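Local coordinates for protein Cyp101j2 (Sphingobium yanoikuyae, PDB 5KYO) that probably hydroxylates 1,8-cineole, acting as a haem-dependent cytochrome P450 monooxygenase, at residues D90-V95 against T344-M349; R43-D48 against V85-D90; S62-M67 against E355-F360. One frame throughout, in Å; residues are numbered along the deposited sequence.

In the fold
From the N terminus, the chain first passes through 43-48, then 62-67 on helix 59-69, and returns along strand 83-86 to reach 85-90, where contact 2 closes its loop of 36 intervening residues. Contact 1 opens at once, the two sharing D90, and closes only at 344-349, beyond 248 further residues. Contact 3, opened at 62-67, closes last, at 355-360. Contact 1 therefore falls wholly within the span of contact 3, contacts 2 and 3 cross, and contacts 2 and 1 follow in series. Together they fasten the N-terminal loop, helices 59-69 and 89-97 and the sheet edge to helix 344-348 and the loop after it.

Contact 1 of 3, residues D90-V95 against T344-M349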
loop_
_atom_site.group_PDB
_atom_site.type_symbol
_atom_site.label_atom_id
_atom_site.label_comp_id
_atom_site.label_asym_id
_atom_site.label_seq_id
_atom_site.Cartn_x
_atom_site.Cartn_y
_atom_site.Cartn_z
ATOM N N ASP A 90 -18.774 -6.143 0.398
ATOM C CA ASP A 90 -19.562 -5.172 1.150
ATOM C C ASP A 90 -19.162 -5.166 2.623
ATOM O O ASP A 90 -19.080 -4.117 3.255
ATOM C CB ASP A 90 -21.056 -5.465 0.997
ATOM C CG ASP A 90 -21.554 -5.216 -0.413
ATOM O OD1 ASP A 90 -21.722 -4.036 -0.785
ATOM O OD2 ASP A 90 -21.769 -6.198 -1.153
ATOM N N LEU A 91 -18.897 -6.354 3.151
ATOM C CA LEU A 91 -18.450 -6.518 4.525
ATOM C C LEU A 91 -17.108 -5.822 4.786
ATOM O O LEU A 91 -16.971 -5.025 5.718
ATOM C CB LEU A 91 -18.339 -8.002 4.844
ATOM C CG LEU A 91 -18.123 -8.297 6.323
ATOM C CD1 LEU A 91 -19.285 -7.764 7.149
ATOM C CD2 LEU A 91 -17.929 -9.780 6.536
ATOM N N ALA A 92 -16.122 -6.141 3.953
ATOM C CA ALA A 92 -14.793 -5.531 4.033
ATOM C C ALA A 92 -14.851 -4.003 4.043
ATOM O O ALA A 92 -14.191 -3.348 4.858
ATOM C CB ALA A 92 -13.933 -6.027 2.870
ATOM N N GLU A 93 -15.652 -3.431 3.151
ATOM C CA GLU A 93 -15.754 -1.974 3.053
ATOM C C GLU A 93 -16.428 -1.361 4.269
ATOM O O GLU A 93 -16.136 -0.217 4.640
ATOM C CB GLU A 93 -16.504 -1.556 1.791
ATOM C CG GLU A 93 -15.734 -1.834 0.500
ATOM C CD GLU A 93 -16.369 -1.184 -0.717
ATOM O OE1 GLU A 93 -17.609 -1.016 -0.729
ATOM O OE2 GLU A 93 -15.627 -0.826 -1.656
ATOM N N THR A 94 -17.340 -2.120 4.871
ATOM C CA THR A 94 -18.001 -1.705 6.107
ATOM C C THR A 94 -17.014 -1.642 7.270
ATOM O O THR A 94 -16.942 -0.638 7.959
ATOM C CB THR A 94 -19.165 -2.658 6.479
ATOM O OG1 THR A 94 -20.253 -2.470 5.564
ATOM C CG2 THR A 94 -19.653 -2.386 7.899
ATOM N N VAL A 95 -16.254 -2.713 7.488
ATOM C CA VAL A 95 -15.241 -2.701 8.547
ATOM C C VAL A 95 -14.227 -1.605 8.261
ATOM O O VAL A 95 -13.810 -0.869 9.170
ATOM C CB VAL A 95 -14.526 -4.067 8.682
ATOM C CG1 VAL A 95 -13.435 -4.003 9.742
ATOM C CG2 VAL A 95 -15.527 -5.137 9.046
ATOM N N THR A 344 -8.362 -5.054 1.314
ATOM C CA THR A 344 -8.780 -4.419 0.082
ATOM C C THR A 344 -8.923 -5.488 -1.001
ATOM O O THR A 344 -9.687 -5.316 -1.931
ATOM C CB THR A 344 -7.787 -3.339 -0.384
ATOM O OG1 THR A 344 -6.538 -3.951 -0.693
ATOM C CG2 THR A 344 -7.548 -2.318 0.735
ATOM N N VAL A 345 -8.180 -6.583 -0.846
ATOM C CA VAL A 345 -8.125 -7.682 -1.816
ATOM C C VAL A 345 -9.483 -8.334 -2.053
ATOM O O VAL A 345 -9.846 -8.616 -3.197
ATOM C CB VAL A 345 -7.133 -8.788 -1.364
ATOM C CG1 VAL A 345 -7.068 -9.920 -2.397
ATOM C CG2 VAL A 345 -5.757 -8.197 -1.118
ATOM N N VAL A 346 -10.245 -8.545 -0.981
ATOM C CA VAL A 346 -11.515 -9.268 -1.096
ATOM C C VAL A 346 -12.615 -8.395 -1.693
ATOM O O VAL A 346 -13.679 -8.892 -2.055
ATOM C CB VAL A 346 -11.969 -9.837 0.269
ATOM C CG1 VAL A 346 -10.828 -10.611 0.897
ATOM C CG2 VAL A 346 -12.419 -8.741 1.195
ATOM N N VAL A 347 -12.336 -7.105 -1.843
ATOM C CA VAL A 347 -13.309 -6.177 -2.411
ATOM C C VAL A 347 -13.415 -6.328 -3.937
ATOM O O VAL A 347 -14.443 -6.789 -4.447
ATOM C CB VAL A 347 -12.964 -4.711 -2.042
ATOM C CG1 VAL A 347 -13.859 -3.743 -2.791
ATOM C CG2 VAL A 347 -13.106 -4.512 -0.543
ATOM N N ALA A 348 -12.358 -5.981 -4.667
ATOM C CA ALA A 348 -12.416 -6.040 -6.131
ATOM C C ALA A 348 -12.424 -7.467 -6.666
ATOM O O ALA A 348 -12.809 -7.691 -7.810
ATOM C CB ALA A 348 -11.239 -5.262 -6.750
ATOM N N MET A 349 -12.015 -8.440 -5.855
ATOM C CA MET A 349 -11.980 -9.825 -6.334
ATOM C C MET A 349 -13.276 -10.581 -6.092
ATOM O O MET A 349 -13.414 -11.732 -6.529
ATOM C CB MET A 349 -10.824 -10.585 -5.694
ATOM C CG MET A 349 -9.464 -10.057 -6.087
ATOM S SD MET A 349 -9.115 -10.290 -7.839
ATOM C CE MET A 349 -9.278 -8.632 -8.452
#
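A92 and V347 mark the closest backbone approach, their CA atoms 6.6 Å apart, where the segment 90-95 of helix 89-97 passes helix 344-348. The two short axes come within 8.5 Å and their N-to-C directions differ by 141°, so the helices run roughly, but far from exactly, antiparallel. The small side chain of A92 is consistent with this close approach: its CB meets V346 CG2 at 3.5 Å and V347 CG2 at 3.8 Å, lodging against two successive valines. Both methyls of V347 are in use. With CG1 anti to the backbone N (chi1 172°), CG2 is left to serve A92 and also to meet E93 CG at 3.9 Å, while CG1 lies 3.6 Å from E93 OE2. The extended chain of E93 crosses the valine at about a right angle, bringing OE2 to CG1; the same OE2 is hydrogen-bonded to S370 OG, which helps fix the acid in a place where the valine offers it nothing polar. Were V347 cut back to an alanine, A92 CB would probably be left with V346 as its remaining partner on this helix, and a gap would be likely to open beside the E93 chain. On its other sides V346 rests on W63 and M67 of helix 59-69, and T344 touches the haem. No hydrogen bond spans the two segments; their union depends on the fit of methyl groups, and E93 OE2 finds its polar partner outside them.

Contact 2 of 3, residues R43-D48 against V85-D90; sequences RVFDFD and VALRSD
F47 and V85 bring the backbones nearest, at 8.9 Å between CA atoms, too wide for main-chain pairing between the irregular segment 43-48 and the end of strand 83-86, so side chains bridge the space. V85 CG2 is the meeting point. It sits at the edge of the F45 ring, near its plane, 3.6 Å from CZ, and the same methyl lies 4.1 Å from F47 CD2, approached obliquely. The F45 ring reaches this position with CG held between its backbone N and carbonyl carbon (chi1 83°), and one face of the ring carries F47 CB, 3.3 Å above the plane and offset toward the rim. The L87 side chain points against that of F45, and its CD1 comes obliquely to 4.1 Å from F45 CE1. Just beyond, R88 turns back on its own segment: NH1 donates to L87 O over 2.9 Å, from well above the carbonyl plane although L87 O lies in the guanidinium plane. R88 occupies the N-cap position of helix 89-97. I66 of helix 59-69 touches both phenylalanines. Backbone hydrogen bonds between W76 and both R43 and F45 hold the loop along outer strand 74-77, which pairs with V85 through M75. Here the N-terminal segment borders the outer edge of the mixed sheet characteristic of the P450 fold, with a small aromatic and aliphatic cluster between that sheet and helix 59-69.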
loop_
_atom_site.group_PDB
_atom_site.type_symbol
_atom_site.label_atom_id
_atom_site.label_comp_id
_atom_site.label_asym_id
_atom_site.label_seq_id
_atom_site.Cartn_x
_atom_site.Cartn_y
_atom_site.Cartn_z
ATOM N N ARG A 43 -16.788 -21.196 12.233
ATOM C CA ARG A 43 -16.154 -20.076 11.534
ATOM C C ARG A 43 -14.628 -20.116 11.587
ATOM O O ARG A 43 -13.963 -19.150 11.218
ATOM C CB ARG A 43 -16.656 -18.750 12.105
ATOM C CG ARG A 43 -18.174 -18.640 12.071
ATOM C CD ARG A 43 -18.624 -17.250 11.689
ATOM N NE ARG A 43 -20.074 -17.101 11.769
ATOM C CZ ARG A 43 -20.727 -16.008 11.397
ATOM N NH1 ARG A 43 -20.057 -14.974 10.913
ATOM N NH2 ARG A 43 -22.048 -15.948 11.499
ATOM N N VAL A 44 -14.077 -21.243 12.025
ATOM C CA VAL A 44 -12.627 -21.433 12.104
ATOM C C VAL A 44 -11.997 -21.816 10.750
ATOM O O VAL A 44 -12.535 -22.677 10.041
ATOM C CB VAL A 44 -12.296 -22.512 13.153
ATOM C CG1 VAL A 44 -10.809 -22.807 13.176
ATOM C CG2 VAL A 44 -12.772 -22.054 14.514
ATOM N N PHE A 45 -10.874 -21.175 10.400
ATOM C CA PHE A 45 -10.170 -21.444 9.141
ATOM C C PHE A 45 -8.679 -21.110 9.277
ATOM O O PHE A 45 -8.286 -20.377 10.182
ATOM C CB PHE A 45 -10.879 -20.699 7.984
ATOM C CG PHE A 45 -10.491 -19.249 7.819
ATOM C CD1 PHE A 45 -10.110 -18.744 6.576
ATOM C CD2 PHE A 45 -10.485 -18.399 8.910
ATOM C CE1 PHE A 45 -9.784 -17.425 6.425
ATOM C CE2 PHE A 45 -10.154 -17.088 8.759
ATOM C CZ PHE A 45 -9.796 -16.593 7.521
ATOM N N ASP A 46 -7.860 -21.716 8.420
ATOM C CA ASP A 46 -6.404 -21.740 8.588
ATOM C C ASP A 46 -5.729 -20.648 7.776
ATOM O O ASP A 46 -5.190 -20.893 6.692
ATOM C CB ASP A 46 -5.867 -23.132 8.211
ATOM C CG ASP A 46 -4.361 -23.280 8.439
ATOM O OD1 ASP A 46 -3.740 -22.371 9.032
ATOM O OD2 ASP A 46 -3.796 -24.326 8.041
ATOM N N PHE A 47 -5.736 -19.436 8.323
ATOM C CA PHE A 47 -5.321 -18.267 7.558
ATOM C C PHE A 47 -4.142 -17.556 8.216
ATOM O O PHE A 47 -4.216 -17.156 9.380
ATOM C CB PHE A 47 -6.498 -17.328 7.407
ATOM C CG PHE A 47 -6.222 -16.151 6.509
ATOM C CD1 PHE A 47 -6.257 -16.280 5.116
ATOM C CD2 PHE A 47 -5.905 -14.920 7.059
ATOM C CE1 PHE A 47 -5.978 -15.207 4.306
ATOM C CE2 PHE A 47 -5.628 -13.828 6.261
ATOM C CZ PHE A 47 -5.662 -13.966 4.883
ATOM N N ASP A 48 -3.035 -17.444 7.487
ATOM C CA ASP A 48 -1.872 -16.669 7.951
ATOM C C ASP A 48 -1.603 -15.574 6.902
ATOM O O ASP A 48 -1.260 -15.872 5.758
ATOM C CB ASP A 48 -0.632 -17.566 8.154
ATOM C CG ASP A 48 0.453 -16.904 8.999
ATOM O OD1 ASP A 48 0.368 -15.681 9.208
ATOM O OD2 ASP A 48 1.389 -17.602 9.460
ATOM N N VAL A 85 -11.744 -12.300 9.954
ATOM C CA VAL A 85 -11.416 -11.843 8.607
ATOM C C VAL A 85 -12.685 -11.647 7.775
ATOM O O VAL A 85 -13.482 -12.579 7.603
ATOM C CB VAL A 85 -10.477 -12.829 7.868
ATOM C CG1 VAL A 85 -10.027 -12.228 6.528
ATOM C CG2 VAL A 85 -9.266 -13.196 8.714
ATOM N N ALA A 86 -12.876 -10.432 7.271
ATOM C CA ALA A 86 -13.987 -10.153 6.366
ATOM C C ALA A 86 -13.639 -10.668 4.971
ATOM O O ALA A 86 -12.627 -10.253 4.374
ATOM C CB ALA A 86 -14.303 -8.682 6.328
ATOM N N LEU A 87 -14.475 -11.576 4.468
ATOM C CA LEU A 87 -14.189 -12.282 3.219
ATOM C C LEU A 87 -15.161 -11.976 2.079
ATOM O O LEU A 87 -15.155 -12.658 1.044
ATOM C CB LEU A 87 -14.163 -13.787 3.481
ATOM C CG LEU A 87 -12.962 -14.220 4.332
ATOM C CD1 LEU A 87 -12.997 -15.694 4.618
ATOM C CD2 LEU A 87 -11.655 -13.857 3.637
ATOM N N ARG A 88 -16.001 -10.967 2.264
ATOM C CA ARG A 88 -16.862 -10.482 1.184
ATOM C C ARG A 88 -16.675 -8.980 0.996
ATOM O O ARG A 88 -16.228 -8.282 1.916
ATOM C CB ARG A 88 -18.333 -10.800 1.460
ATOM C CG ARG A 88 -18.655 -12.280 1.572
ATOM C CD ARG A 88 -18.540 -13.000 0.236
ATOM N NE ARG A 88 -18.899 -14.413 0.359
ATOM C CZ ARG A 88 -18.061 -15.370 0.743
ATOM N NH1 ARG A 88 -16.800 -15.080 1.041
ATOM N NH2 ARG A 88 -18.481 -16.624 0.826
ATOM N N SER A 89 -17.031 -8.480 -0.186
ATOM C CA SER A 89 -16.743 -7.087 -0.541
ATOM C C SER A 89 -17.447 -6.078 0.366
ATOM O O SER A 89 -16.802 -5.254 1.022
ATOM C CB SER A 89 -17.127 -6.817 -1.997
ATOM O OG SER A 89 -17.047 -5.431 -2.295
ATOM N N ASP A 90 -18.774 -6.143 0.398
ATOM C CA ASP A 90 -19.562 -5.172 1.150
ATOM C C ASP A 90 -19.162 -5.166 2.623
ATOM O O ASP A 90 -19.080 -4.117 3.255
ATOM C CB ASP A 90 -21.056 -5.465 0.997
ATOM C CG ASP A 90 -21.554 -5.216 -0.413
ATOM O OD1 ASP A 90 -21.722 -4.036 -0.785
ATOM O OD2 ASP A 90 -21.769 -6.198 -1.153
#

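Contact 3 of 3, residues S62-M67 against E355-F360; sequences SWREIM and EDPLEF
R64 meets L358 first with its aliphatic part and P357 only at its end. From CB, CG continues anti to the carbonyl carbon and carries the chain out from helix 59-69 toward the loop 355-360. CD is the first atom to make a close contact: it lies 3.6 Å from L358 CG, with L358 CD1 only slightly farther. The bend at chi3 (54°) sets NE alongside, 3.8 Å from L358 CD1, the two side chains sliding past each other in opposite directions. Beyond it the guanidinium reaches the proline. CZ is 4.1 Å from P357 CG, and NH1 comes to 3.2 Å from that same carbon, a close approach made obliquely to the guanidinium. NH1 also gives a weak hydrogen bond to M349 O, and NH2 has a long, weak ion pair with D351. The type I turn from D356 to E359, closed by E359 N to D356 O, presents P357 and L358 as neighbours to the arginine. R312, on helix 303-313, and R364 grip the turn's carbonyls, consistent with the meander region of P450s. R64 thus joins helix 59-69 to this loop just past helix 344-348, whose V345 packs on W63.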
loop_
_atom_site.group_PDB
_atom_site.type_symbol
_atom_site.label_atom_id
_atom_site.label_comp_id
_atom_site.label_asym_id
_atom_site.label_seq_id
_atom_site.Cartn_x
_atom_site.Cartn_y
_atom_site.Cartn_z
ATOM N N SER A 62 -5.566 -17.299 -5.567
ATOM C CA SER A 62 -5.432 -17.882 -4.233
ATOM C C SER A 62 -6.446 -17.317 -3.233
ATOM O O SER A 62 -7.139 -18.073 -2.515
ATOM C CB SER A 62 -4.005 -17.647 -3.722
ATOM O OG SER A 62 -3.792 -18.246 -2.459
ATOM N N TRP A 63 -6.517 -15.988 -3.189
ATOM C CA TRP A 63 -7.442 -15.286 -2.306
ATOM C C TRP A 63 -8.886 -15.614 -2.655
ATOM O O TRP A 63 -9.716 -15.803 -1.773
ATOM C CB TRP A 63 -7.228 -13.767 -2.381
ATOM C CG TRP A 63 -6.141 -13.232 -1.496
ATOM C CD1 TRP A 63 -4.795 -13.263 -1.734
ATOM C CD2 TRP A 63 -6.308 -12.574 -0.238
ATOM N NE1 TRP A 63 -4.119 -12.676 -0.692
ATOM C CE2 TRP A 63 -5.028 -12.243 0.236
ATOM C CE3 TRP A 63 -7.419 -12.239 0.535
ATOM C CZ2 TRP A 63 -4.828 -11.592 1.455
ATOM C CZ3 TRP A 63 -7.220 -11.595 1.747
ATOM C CH2 TRP A 63 -5.937 -11.279 2.194
ATOM N N ARG A 64 -9.188 -15.684 -3.947
ATOM C CA ARG A 64 -10.545 -15.980 -4.377
ATOM C C ARG A 64 -10.973 -17.386 -3.938
ATOM O O ARG A 64 -12.137 -17.611 -3.602
ATOM C CB ARG A 64 -10.667 -15.827 -5.896
ATOM C CG ARG A 64 -10.770 -14.378 -6.363
ATOM C CD ARG A 64 -10.588 -14.267 -7.864
ATOM N NE ARG A 64 -11.511 -15.132 -8.592
ATOM C CZ ARG A 64 -12.774 -14.821 -8.864
ATOM N NH1 ARG A 64 -13.277 -13.663 -8.460
ATOM N NH2 ARG A 64 -13.540 -15.669 -9.540
ATOM N N GLU A 65 -10.028 -18.322 -3.925
ATOM C CA GLU A 65 -10.312 -19.678 -3.453
ATOM C C GLU A 65 -10.577 -19.694 -1.952
ATOM O O GLU A 65 -11.442 -20.430 -1.474
ATOM C CB GLU A 65 -9.165 -20.631 -3.794
ATOM C CG GLU A 65 -9.426 -21.469 -5.038
ATOM C CD GLU A 65 -10.669 -22.333 -4.901
ATOM O OE1 GLU A 65 -11.678 -22.047 -5.580
ATOM O OE2 GLU A 65 -10.636 -23.304 -4.114
ATOM N N ILE A 66 -9.831 -18.878 -1.212
ATOM C CA ILE A 66 -10.063 -18.726 0.224
ATOM C C ILE A 66 -11.468 -18.188 0.463
ATOM O O ILE A 66 -12.204 -18.709 1.310
ATOM C CB ILE A 66 -9.022 -17.798 0.863
ATOM C CG1 ILE A 66 -7.647 -18.467 0.847
ATOM C CG2 ILE A 66 -9.416 -17.446 2.299
ATOM C CD1 ILE A 66 -6.527 -17.599 1.378
ATOM N N MET A 67 -11.844 -17.169 -0.315
ATOM C CA MET A 67 -13.171 -16.558 -0.232
ATOM C C MET A 67 -14.279 -17.553 -0.591
ATOM O O MET A 67 -15.372 -17.539 -0.006
ATOM C CB MET A 67 -13.255 -15.335 -1.157
ATOM C CG MET A 67 -12.281 -14.228 -0.807
ATOM S SD MET A 67 -12.135 -12.928 -2.053
ATOM C CE MET A 67 -13.821 -12.347 -2.232
ATOM N N GLU A 355 -17.456 -8.260 -12.224
ATOM C CA GLU A 355 -17.501 -9.128 -13.398
ATOM C C GLU A 355 -16.117 -9.635 -13.786
ATOM O O GLU A 355 -15.248 -8.827 -14.106
ATOM C CB GLU A 355 -18.128 -8.383 -14.579
ATOM N N ASP A 356 -15.928 -10.960 -13.764
ATOM C CA ASP A 356 -14.655 -11.605 -14.120
ATOM C C ASP A 356 -13.447 -10.802 -13.641
ATOM O O ASP A 356 -12.673 -10.286 -14.451
ATOM C CB ASP A 356 -14.562 -11.804 -15.634
ATOM C CG ASP A 356 -15.731 -12.590 -16.193
ATOM O OD1 ASP A 356 -16.194 -13.529 -15.518
ATOM O OD2 ASP A 356 -16.190 -12.264 -17.305
ATOM N N PRO A 357 -13.298 -10.670 -12.320
ATOM C CA PRO A 357 -12.368 -9.643 -11.832
ATOM C C PRO A 357 -10.893 -9.986 -12.047
ATOM O O PRO A 357 -10.054 -9.092 -11.976
ATOM C CB PRO A 357 -12.702 -9.557 -10.344
ATOM C CG PRO A 357 -13.279 -10.894 -10.007
ATOM C CD PRO A 357 -14.006 -11.360 -11.228
ATOM N N LEU A 358 -10.585 -11.248 -12.316
ATOM C CA LEU A 358 -9.212 -11.646 -12.585
ATOM C C LEU A 358 -8.793 -11.262 -13.991
ATOM O O LEU A 358 -7.609 -11.286 -14.323
ATOM C CB LEU A 358 -9.033 -13.155 -12.401
ATOM C CG LEU A 358 -8.890 -13.678 -10.977
ATOM C CD1 LEU A 358 -8.573 -15.168 -11.002
ATOM C CD2 LEU A 358 -7.821 -12.913 -10.187
ATOM N N GLU A 359 -9.760 -10.936 -14.838
ATOM C CA GLU A 359 -9.417 -10.592 -16.207
ATOM C C GLU A 359 -8.945 -9.148 -16.287
ATOM O O GLU A 359 -9.561 -8.249 -15.712
ATOM C CB GLU A 359 -10.603 -10.820 -17.141
ATOM C CG GLU A 359 -10.300 -10.462 -18.578
ATOM C CD GLU A 359 -11.338 -10.989 -19.543
ATOM O OE1 GLU A 359 -12.548 -10.904 -19.234
ATOM O OE2 GLU A 359 -10.937 -11.492 -20.611
ATOM N N PHE A 360 -7.837 -8.932 -16.985
ATOM C CA PHE A 360 -7.384 -7.573 -17.236
ATOM C C PHE A 360 -8.027 -7.090 -18.526
ATOM O O PHE A 360 -7.733 -7.602 -19.608
ATOM C CB PHE A 360 -5.846 -7.502 -17.313
ATOM C CG PHE A 360 -5.302 -6.092 -17.274
ATOM C CD1 PHE A 360 -5.381 -5.283 -18.395
ATOM C CD2 PHE A 360 -4.719 -5.585 -16.117
ATOM C CE1 PHE A 360 -4.890 -3.988 -18.391
ATOM C CE2 PHE A 360 -4.220 -4.266 -16.101
ATOM C CZ PHE A 360 -4.312 -3.475 -17.241
#